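Local atomic coordinates of type IV pilus assembly protein PilF (Thermus thermophilus HB8, PDB entry 5OIU), a protein that probably hydrolyses ATP as a hexameric AAA+ motor that powers the assembly of type IV pili. Residues Ser116-Ile121 against Ile162-Ala167; Thr158-Leu163 against Ile214-Glu219; Asn172-Glu177 against Gly186-Gln191. All coordinates share one frame; numbering follows the deposited sequence.

Contact 1 (Ser116-Ile121 against Ile162-Ala167); sequences SDIPEI and ILKRIA
A loop packed against the helix that follows the P-loop makes this contact, a polar, partly buried one in the nucleotide-binding domain of a secretion-type ATPase: residues 116-121, between strand 104-111 and helix 128-138, run past the last turns of helix 155-166. K164 and R165 of that helix grip the loop at successive points. K164 crosses I118 obliquely, its chain bending only at the end, where chi4 (131°) places NZ for a hydrogen bond to I118 O at 2.6 Å, tilted 29° from the carbonyl plane. I121, the last residue of the segment, is buried, touching F131 of helix 128-138; its CG1 lies over one face of the guanidinium, 3.7 Å from R165 CZ, and its CD1 packs on R165 NH1. R165 NH2 forms salt bridges to both E120 and E122, so the two carboxylates probably fix the guanidinium together. An alanine in place of R165 would probably leave E120 and E122 without their shared positive partner and open a gap over I121 CG1 and CD1. E120 lies across both basic chains; its OE2 rests 3.4 Å from K164 CE, while OE1 receives R165 NH2 at 2.9 Å through its anti lone pair, with carboxylate and guanidinium only 9° from coplanar.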
loop_
_atom_site.group_PDB
_atom_site.type_symbol
_atom_site.label_atom_id
_atom_site.label_comp_id
_atom_site.label_asym_id
_atom_site.label_seq_id
_atom_site.Cartn_x
_atom_site.Cartn_y
_atom_site.Cartn_z
ATOM N N SER C 116 -31.329 4.854 -31.908
ATOM C CA SER C 116 -32.724 5.143 -31.647
ATOM C C SER C 116 -32.854 6.448 -30.866
ATOM O O SER C 116 -31.896 6.957 -30.266
ATOM C CB SER C 116 -33.372 4.003 -30.865
ATOM O OG SER C 116 -34.633 4.401 -30.350
ATOM N N ASP C 117 -34.063 6.996 -30.884
ATOM C CA ASP C 117 -34.365 8.071 -29.966
ATOM C C ASP C 117 -34.085 7.614 -28.538
ATOM O O ASP C 117 -34.033 6.413 -28.233
ATOM C CB ASP C 117 -35.814 8.515 -30.137
ATOM C CG ASP C 117 -36.079 9.045 -31.524
ATOM O OD1 ASP C 117 -35.092 9.496 -32.149
ATOM O OD2 ASP C 117 -37.244 8.999 -31.992
ATOM N N ILE C 118 -33.860 8.584 -27.666
ATOM C CA ILE C 118 -33.613 8.234 -26.268
ATOM C C ILE C 118 -34.926 7.776 -25.638
ATOM O O ILE C 118 -35.938 8.494 -25.733
ATOM C CB ILE C 118 -33.007 9.424 -25.520
ATOM C CG1 ILE C 118 -31.775 9.929 -26.267
ATOM C CG2 ILE C 118 -32.624 9.040 -24.084
ATOM C CD1 ILE C 118 -31.610 11.422 -26.202
ATOM N N PRO C 119 -34.961 6.606 -25.009
ATOM C CA PRO C 119 -36.197 6.075 -24.436
ATOM C C PRO C 119 -36.416 6.537 -22.998
ATOM O O PRO C 119 -35.525 7.082 -22.339
ATOM C CB PRO C 119 -35.948 4.569 -24.468
ATOM C CG PRO C 119 -34.454 4.457 -24.227
ATOM C CD PRO C 119 -33.813 5.730 -24.730
ATOM N N GLU C 120 -37.633 6.298 -22.519
ATOM C CA GLU C 120 -37.901 6.440 -21.100
ATOM C C GLU C 120 -37.161 5.348 -20.336
ATOM O O GLU C 120 -36.872 4.276 -20.871
ATOM C CB GLU C 120 -39.404 6.366 -20.828
ATOM C CG GLU C 120 -40.219 7.568 -21.369
ATOM C CD GLU C 120 -39.624 8.935 -20.993
ATOM O OE1 GLU C 120 -39.287 9.171 -19.798
ATOM O OE2 GLU C 120 -39.489 9.780 -21.909
ATOM N N ILE C 121 -36.861 5.617 -19.066
ATOM C CA ILE C 121 -36.055 4.682 -18.296
ATOM C C ILE C 121 -36.703 3.305 -18.172
ATOM O O ILE C 121 -36.026 2.337 -17.809
ATOM C CB ILE C 121 -35.749 5.257 -16.908
ATOM C CG1 ILE C 121 -37.037 5.655 -16.213
ATOM C CG2 ILE C 121 -34.745 6.407 -16.990
ATOM C CD1 ILE C 121 -36.843 5.739 -14.716
ATOM N N ILE C 162 -31.742 8.730 -18.233
ATOM C CA ILE C 162 -31.876 9.247 -16.873
ATOM C C ILE C 162 -32.293 10.715 -16.905
ATOM O O ILE C 162 -33.338 11.103 -16.361
ATOM C CB ILE C 162 -30.558 9.067 -16.099
ATOM C CG1 ILE C 162 -30.233 7.585 -15.906
ATOM C CG2 ILE C 162 -30.602 9.842 -14.775
ATOM C CD1 ILE C 162 -29.037 7.350 -15.016
ATOM N N LEU C 163 -31.468 11.548 -17.557
ATOM C CA LEU C 163 -31.738 12.977 -17.676
ATOM C C LEU C 163 -33.122 13.251 -18.270
ATOM O O LEU C 163 -33.786 14.217 -17.883
ATOM C CB LEU C 163 -30.646 13.638 -18.524
ATOM C CG LEU C 163 -29.205 13.639 -17.977
ATOM C CD1 LEU C 163 -28.323 14.563 -18.796
ATOM C CD2 LEU C 163 -29.125 14.007 -16.484
ATOM N N LYS C 164 -33.581 12.400 -19.195
ATOM C CA LYS C 164 -34.941 12.537 -19.713
ATOM C C LYS C 164 -35.965 12.504 -18.585
ATOM O O LYS C 164 -36.935 13.269 -18.594
ATOM C CB LYS C 164 -35.233 11.439 -20.728
ATOM C CG LYS C 164 -36.157 11.868 -21.847
ATOM C CD LYS C 164 -36.229 10.789 -22.929
ATOM C CE LYS C 164 -37.238 11.137 -24.024
ATOM N NZ LYS C 164 -36.626 10.971 -25.380
ATOM N N ARG C 165 -35.756 11.648 -17.586
ATOM C CA ARG C 165 -36.700 11.593 -16.479
ATOM C C ARG C 165 -36.516 12.764 -15.514
ATOM O O ARG C 165 -37.490 13.421 -15.154
ATOM C CB ARG C 165 -36.569 10.271 -15.728
ATOM C CG ARG C 165 -37.550 10.131 -14.564
ATOM C CD ARG C 165 -39.025 10.265 -14.995
ATOM N NE ARG C 165 -39.337 9.505 -16.205
ATOM C CZ ARG C 165 -39.673 8.218 -16.231
ATOM N NH1 ARG C 165 -39.757 7.531 -15.106
ATOM N NH2 ARG C 165 -39.918 7.614 -17.389
ATOM N N ILE C 166 -35.284 13.052 -15.088
ATOM C CA ILE C 166 -35.099 13.895 -13.910
ATOM C C ILE C 166 -34.823 15.367 -14.207
ATOM O O ILE C 166 -34.835 16.170 -13.264
ATOM C CB ILE C 166 -33.977 13.349 -12.991
ATOM C CG1 ILE C 166 -32.596 13.500 -13.653
ATOM C CG2 ILE C 166 -34.276 11.913 -12.570
ATOM C CD1 ILE C 166 -31.435 13.137 -12.769
ATOM N N ALA C 167 -34.579 15.757 -15.459
ATOM C CA ALA C 167 -34.278 17.166 -15.771
ATOM C C ALA C 167 -35.577 17.948 -16.033
ATOM O O ALA C 167 -35.891 18.392 -17.138
ATOM C CB ALA C 167 -33.303 17.261 -16.938
#

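Contact 2 (Thr158-Leu163 against Ile214-Glu219)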
loop_
_atom_site.group_PDB
_atom_site.type_symbol
_atom_site.label_atom_id
_atom_site.label_comp_id
_atom_site.label_asym_id
_atom_site.label_seq_id
_atom_site.Cartn_x
_atom_site.Cartn_y
_atom_site.Cartn_z
ATOM N N THR C 158 -27.807 5.194 -21.647
ATOM C CA THR C 158 -28.433 5.101 -20.328
ATOM C C THR C 158 -28.471 6.462 -19.636
ATOM O O THR C 158 -29.502 6.857 -19.076
ATOM C CB THR C 158 -27.678 4.080 -19.472
ATOM O OG1 THR C 158 -27.990 2.770 -19.940
ATOM C CG2 THR C 158 -28.043 4.202 -17.984
ATOM N N THR C 159 -27.359 7.197 -19.699
ATOM C CA THR C 159 -27.244 8.486 -19.021
ATOM C C THR C 159 -28.333 9.455 -19.467
ATOM O O THR C 159 -28.995 10.090 -18.636
ATOM C CB THR C 159 -25.861 9.072 -19.289
ATOM O OG1 THR C 159 -24.875 8.313 -18.556
ATOM C CG2 THR C 159 -25.822 10.529 -18.903
ATOM N N PHE C 160 -28.551 9.560 -20.783
ATOM C CA PHE C 160 -29.503 10.541 -21.289
ATOM C C PHE C 160 -30.938 10.126 -21.025
ATOM O O PHE C 160 -31.797 10.988 -20.795
ATOM C CB PHE C 160 -29.252 10.779 -22.761
ATOM C CG PHE C 160 -28.179 11.760 -22.991
ATOM C CD1 PHE C 160 -28.445 13.121 -22.906
ATOM C CD2 PHE C 160 -26.879 11.340 -23.206
ATOM C CE1 PHE C 160 -27.431 14.051 -23.086
ATOM C CE2 PHE C 160 -25.860 12.263 -23.390
ATOM C CZ PHE C 160 -26.135 13.620 -23.333
ATOM N N SER C 161 -31.206 8.820 -21.027
ATOM C CA SER C 161 -32.483 8.327 -20.531
ATOM C C SER C 161 -32.751 8.812 -19.109
ATOM O O SER C 161 -33.861 9.255 -18.796
ATOM C CB SER C 161 -32.490 6.808 -20.585
ATOM O OG SER C 161 -33.778 6.319 -20.311
ATOM N N ILE C 162 -31.742 8.730 -18.233
ATOM C CA ILE C 162 -31.876 9.247 -16.873
ATOM C C ILE C 162 -32.293 10.715 -16.905
ATOM O O ILE C 162 -33.338 11.103 -16.361
ATOM C CB ILE C 162 -30.558 9.067 -16.099
ATOM C CG1 ILE C 162 -30.233 7.585 -15.906
ATOM C CG2 ILE C 162 -30.602 9.842 -14.775
ATOM C CD1 ILE C 162 -29.037 7.350 -15.016
ATOM N N LEU C 163 -31.468 11.548 -17.557
ATOM C CA LEU C 163 -31.738 12.977 -17.676
ATOM C C LEU C 163 -33.122 13.251 -18.270
ATOM O O LEU C 163 -33.786 14.217 -17.883
ATOM C CB LEU C 163 -30.646 13.638 -18.524
ATOM C CG LEU C 163 -29.205 13.639 -17.977
ATOM C CD1 LEU C 163 -28.323 14.563 -18.796
ATOM C CD2 LEU C 163 -29.125 14.007 -16.484
ATOM N N ILE C 214 -28.585 19.719 -11.551
ATOM C CA ILE C 214 -28.110 18.457 -12.083
ATOM C C ILE C 214 -26.915 18.750 -12.971
ATOM O O ILE C 214 -27.006 19.577 -13.887
ATOM C CB ILE C 214 -29.210 17.735 -12.874
ATOM C CG1 ILE C 214 -30.369 17.346 -11.950
ATOM C CG2 ILE C 214 -28.619 16.538 -13.621
ATOM C CD1 ILE C 214 -31.643 16.949 -12.700
ATOM N N ILE C 215 -25.800 18.086 -12.694
ATOM C CA ILE C 215 -24.606 18.196 -13.508
ATOM C C ILE C 215 -24.336 16.842 -14.138
ATOM O O ILE C 215 -24.384 15.809 -13.457
ATOM C CB ILE C 215 -23.400 18.663 -12.679
ATOM C CG1 ILE C 215 -23.591 20.131 -12.286
ATOM C CG2 ILE C 215 -22.122 18.474 -13.475
ATOM C CD1 ILE C 215 -22.697 20.604 -11.176
ATOM N N MET C 216 -24.036 16.843 -15.431
ATOM C CA MET C 216 -23.652 15.626 -16.133
ATOM C C MET C 216 -22.233 15.783 -16.653
ATOM O O MET C 216 -21.961 16.669 -17.471
ATOM C CB MET C 216 -24.607 15.320 -17.284
ATOM C CG MET C 216 -24.585 13.840 -17.696
ATOM S SD MET C 216 -23.186 13.352 -18.745
ATOM C CE MET C 216 -23.846 13.721 -20.373
ATOM N N VAL C 217 -21.340 14.920 -16.189
ATOM C CA VAL C 217 -19.960 14.896 -16.648
ATOM C C VAL C 217 -19.833 13.733 -17.634
ATOM O O VAL C 217 -19.995 12.566 -17.257
ATOM C CB VAL C 217 -18.996 14.766 -15.468
ATOM C CG1 VAL C 217 -17.575 14.678 -15.961
ATOM C CG2 VAL C 217 -19.155 15.948 -14.533
ATOM N N GLY C 218 -19.563 14.044 -18.910
ATOM C CA GLY C 218 -19.593 13.014 -19.939
ATOM C C GLY C 218 -18.543 11.940 -19.740
ATOM O O GLY C 218 -18.753 10.776 -20.111
ATOM N N GLU C 219 -17.407 12.312 -19.150
ATOM C CA GLU C 219 -16.325 11.375 -18.887
ATOM C C GLU C 219 -15.472 11.922 -17.754
ATOM O O GLU C 219 -14.975 13.052 -17.839
ATOM C CB GLU C 219 -15.481 11.156 -20.145
ATOM C CG GLU C 219 -15.119 9.723 -20.406
ATOM C CD GLU C 219 -13.821 9.572 -21.189
ATOM O OE1 GLU C 219 -13.641 10.296 -22.202
ATOM O OE2 GLU C 219 -12.980 8.728 -20.781
#
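M216, on strand 214-217, an interior strand of the sheet, carries most of this contact, its side chain meeting T159, F160 and L163 of the helix that follows the P-loop. Helix and strand run nearly antiparallel (170°), their axes 10.9 Å apart, as expected where a helix covers the parallel strands of a P-loop NTPase sheet. The methionine leaves the strand with CG anti to its backbone N (chi1 -158°), then bends at both chi2 and chi3, and its successive atoms meet three residues of the helix. The T159 and M216 side chains reach toward each other tip to tip, T159 CG2 lying 3.7 Å from M216 CG, and SD lies 3.9 Å from the same methyl. T159 offers this methyl because CG2 is anti to its backbone N, while OG1, on the other branch, is hydrogen-bonded to K155 O within the helix. The terminal methyl, CE, comes obliquely to the F160 ring, 3.7 Å from CZ, the two side chains crossing at about a right angle. One turn further along the helix L163 divides its two methyls: CD1 packs on M216 CG at 4.0 Å, whereas CD2 reaches I214 CG2 at 3.9 Å as the leucine and isoleucine slide past each other in opposite directions. All five side chains are buried, and they join through carbon and sulphur alone, which implies that shape and the exclusion of water, rather than directed polar bonds, hold the helix against this strand.

Contact 3 (Asn172-Glu177 against Gly186-Gln191)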
loop_
_atom_site.group_PDB
_atom_site.type_symbol
_atom_site.label_atom_id
_atom_site.label_comp_id
_atom_site.label_asym_id
_atom_site.label_seq_id
_atom_site.Cartn_x
_atom_site.Cartn_y
_atom_site.Cartn_z
ATOM N N ASN C 172 -32.057 23.415 -13.143
ATOM C CA ASN C 172 -30.998 23.722 -14.108
ATOM C C ASN C 172 -30.139 22.472 -14.285
ATOM O O ASN C 172 -29.420 22.070 -13.363
ATOM C CB ASN C 172 -30.146 24.919 -13.678
ATOM C CG ASN C 172 -28.959 25.184 -14.635
ATOM O OD1 ASN C 172 -29.012 24.841 -15.819
ATOM N ND2 ASN C 172 -27.887 25.802 -14.113
ATOM N N THR C 173 -30.230 21.864 -15.469
ATOM C CA THR C 173 -29.420 20.724 -15.870
ATOM C C THR C 173 -28.324 21.178 -16.822
ATOM O O THR C 173 -28.611 21.791 -17.854
ATOM C CB THR C 173 -30.289 19.674 -16.547
ATOM O OG1 THR C 173 -31.371 19.344 -15.665
ATOM C CG2 THR C 173 -29.462 18.416 -16.914
ATOM N N GLN C 174 -27.077 20.866 -16.476
ATOM C CA GLN C 174 -25.901 21.296 -17.224
ATOM C C GLN C 174 -24.958 20.114 -17.433
ATOM O O GLN C 174 -24.570 19.451 -16.464
ATOM C CB GLN C 174 -25.188 22.426 -16.481
ATOM C CG GLN C 174 -23.930 22.911 -17.164
ATOM C CD GLN C 174 -24.232 23.646 -18.449
ATOM O OE1 GLN C 174 -24.836 24.729 -18.432
ATOM N NE2 GLN C 174 -23.822 23.063 -19.577
ATOM N N THR C 175 -24.582 19.862 -18.687
ATOM C CA THR C 175 -23.680 18.782 -19.064
ATOM C C THR C 175 -22.344 19.343 -19.547
ATOM O O THR C 175 -22.245 20.492 -19.978
ATOM C CB THR C 175 -24.278 17.903 -20.177
ATOM O OG1 THR C 175 -24.190 18.591 -21.427
ATOM C CG2 THR C 175 -25.729 17.598 -19.936
ATOM N N ILE C 176 -21.305 18.515 -19.466
ATOM C CA ILE C 176 -20.052 18.732 -20.180
ATOM C C ILE C 176 -19.694 17.421 -20.878
ATOM O O ILE C 176 -19.685 16.351 -20.254
ATOM C CB ILE C 176 -18.921 19.218 -19.245
ATOM C CG1 ILE C 176 -17.644 19.503 -20.041
ATOM C CG2 ILE C 176 -18.683 18.254 -18.095
ATOM C CD1 ILE C 176 -17.815 20.575 -21.067
ATOM N N GLU C 177 -19.441 17.494 -22.180
ATOM C CA GLU C 177 -19.456 16.303 -23.024
ATOM C C GLU C 177 -18.336 16.364 -24.051
ATOM O O GLU C 177 -17.953 17.441 -24.515
ATOM C CB GLU C 177 -20.812 16.132 -23.733
ATOM C CG GLU C 177 -22.006 16.128 -22.795
ATOM C CD GLU C 177 -23.299 15.782 -23.498
ATOM O OE1 GLU C 177 -23.304 14.812 -24.294
ATOM O OE2 GLU C 177 -24.306 16.492 -23.268
ATOM N N GLY C 186 -34.335 21.455 -23.338
ATOM C CA GLY C 186 -34.349 21.955 -21.978
ATOM C C GLY C 186 -33.276 21.437 -21.043
ATOM O O GLY C 186 -33.477 21.454 -19.828
ATOM N N ILE C 187 -32.156 20.951 -21.557
ATOM C CA ILE C 187 -30.936 20.866 -20.766
ATOM C C ILE C 187 -29.898 21.741 -21.466
ATOM O O ILE C 187 -29.978 21.978 -22.676
ATOM C CB ILE C 187 -30.405 19.421 -20.579
ATOM C CG1 ILE C 187 -29.906 18.859 -21.907
ATOM C CG2 ILE C 187 -31.454 18.514 -19.978
ATOM C CD1 ILE C 187 -29.235 17.524 -21.769
ATOM N N ASN C 188 -28.938 22.244 -20.697
ATOM C CA ASN C 188 -27.860 23.065 -21.230
ATOM C C ASN C 188 -26.642 22.189 -21.462
ATOM O O ASN C 188 -26.178 21.505 -20.543
ATOM C CB ASN C 188 -27.507 24.210 -20.276
ATOM C CG ASN C 188 -28.715 24.986 -19.830
ATOM O OD1 ASN C 188 -29.094 24.963 -18.649
ATOM N ND2 ASN C 188 -29.339 25.675 -20.768
ATOM N N GLN C 189 -26.112 22.218 -22.673
ATOM C CA GLN C 189 -25.004 21.341 -23.004
ATOM C C GLN C 189 -23.799 22.143 -23.465
ATOM O O GLN C 189 -23.930 23.139 -24.190
ATOM C CB GLN C 189 -25.419 20.325 -24.060
ATOM C CG GLN C 189 -26.570 19.448 -23.615
ATOM C CD GLN C 189 -27.014 18.480 -24.700
ATOM O OE1 GLN C 189 -27.912 18.786 -25.481
ATOM N NE2 GLN C 189 -26.393 17.303 -24.744
ATOM N N THR C 190 -22.630 21.684 -23.031
ATOM C CA THR C 190 -21.346 22.334 -23.255
ATOM C C THR C 190 -20.358 21.270 -23.711
ATOM O O THR C 190 -20.258 20.208 -23.085
ATOM C CB THR C 190 -20.858 23.012 -21.967
ATOM O OG1 THR C 190 -21.724 24.110 -21.659
ATOM C CG2 THR C 190 -19.416 23.520 -22.096
ATOM N N GLN C 191 -19.652 21.542 -24.806
ATOM C CA GLN C 191 -18.722 20.590 -25.399
ATOM C C GLN C 191 -17.289 20.993 -25.097
ATOM O O GLN C 191 -16.948 22.182 -25.159
ATOM C CB GLN C 191 -18.898 20.518 -26.906
ATOM C CG GLN C 191 -18.121 19.419 -27.519
ATOM C CD GLN C 191 -18.543 19.166 -28.945
ATOM O OE1 GLN C 191 -19.526 18.452 -29.210
ATOM N NE2 GLN C 191 -17.813 19.768 -29.880
HETATM O O HOH W 1 -32.461 22.571 -17.308
#
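Strands 173-177 and 188-191 run parallel, 4.8 Å apart at their axes and crossing at -20°. N188 N donates to T173 O at 2.9 Å and N188 O accepts from T175 N, a parallel ladder that slackens further on, where T190 N makes a weak bond to T175 O before E177 N regains T190 O at 3.0 Å. At the start of the ladder a water bridges T173 N and G186 O. Strand 188-191 is an edge strand, within this chain, of the mixed P-loop-type sheet, and 173-177 separates it from 214-217; beyond it a second subunit approaches, and T190 OG1 bonds to P100 O of that neighbouring chain. On the face bearing T175 and E177, a polar cluster ties the strands together. E177 OE2 accepts from T175 OG1 through its anti lone pair and from Q189 NE2 on the syn side, 23° out of the carboxylate plane; the latter bond is 2.7 Å long. Q189 NE2 also bonds to Y182 O, so two acceptors hold the amide nitrogen. T175 OG1 can reach E177 because it stands between its own backbone N and carbonyl carbon (chi1 76°). On the face of T175, T173 CG2 packs on I187 CG2 at 3.7 Å. On the opposite face Q174 bends at chi2, and its NE2 bonds to T175 O at 3.0 Å, while I176 CD1 touches T190 CG2 at 3.5 Å.

Overall arrangement
Helix 155-166 serves contacts 1 and 2 from different sides: the segments overlap at I162 and L163, I162 touching the loop and L163 the strand, but in contact 1 K164 and R165 turn to a loop at the partly exposed surface, whereas contact 2 is wholly buried against the sheet. S161 ties the two, its OG hydrogen-bonding to P119 O. Contact 3 continues the same sheet outward, since strand 173-177 lies beside 214-217 and M216 O probably accepts from I176 N. The chemistry follows the place: a salt bridge and a lysine-to-carbonyl bond in contact 1, apolar packing in contact 2, and backbone bonds with a buried polar cluster in contact 3, which also faces a second subunit.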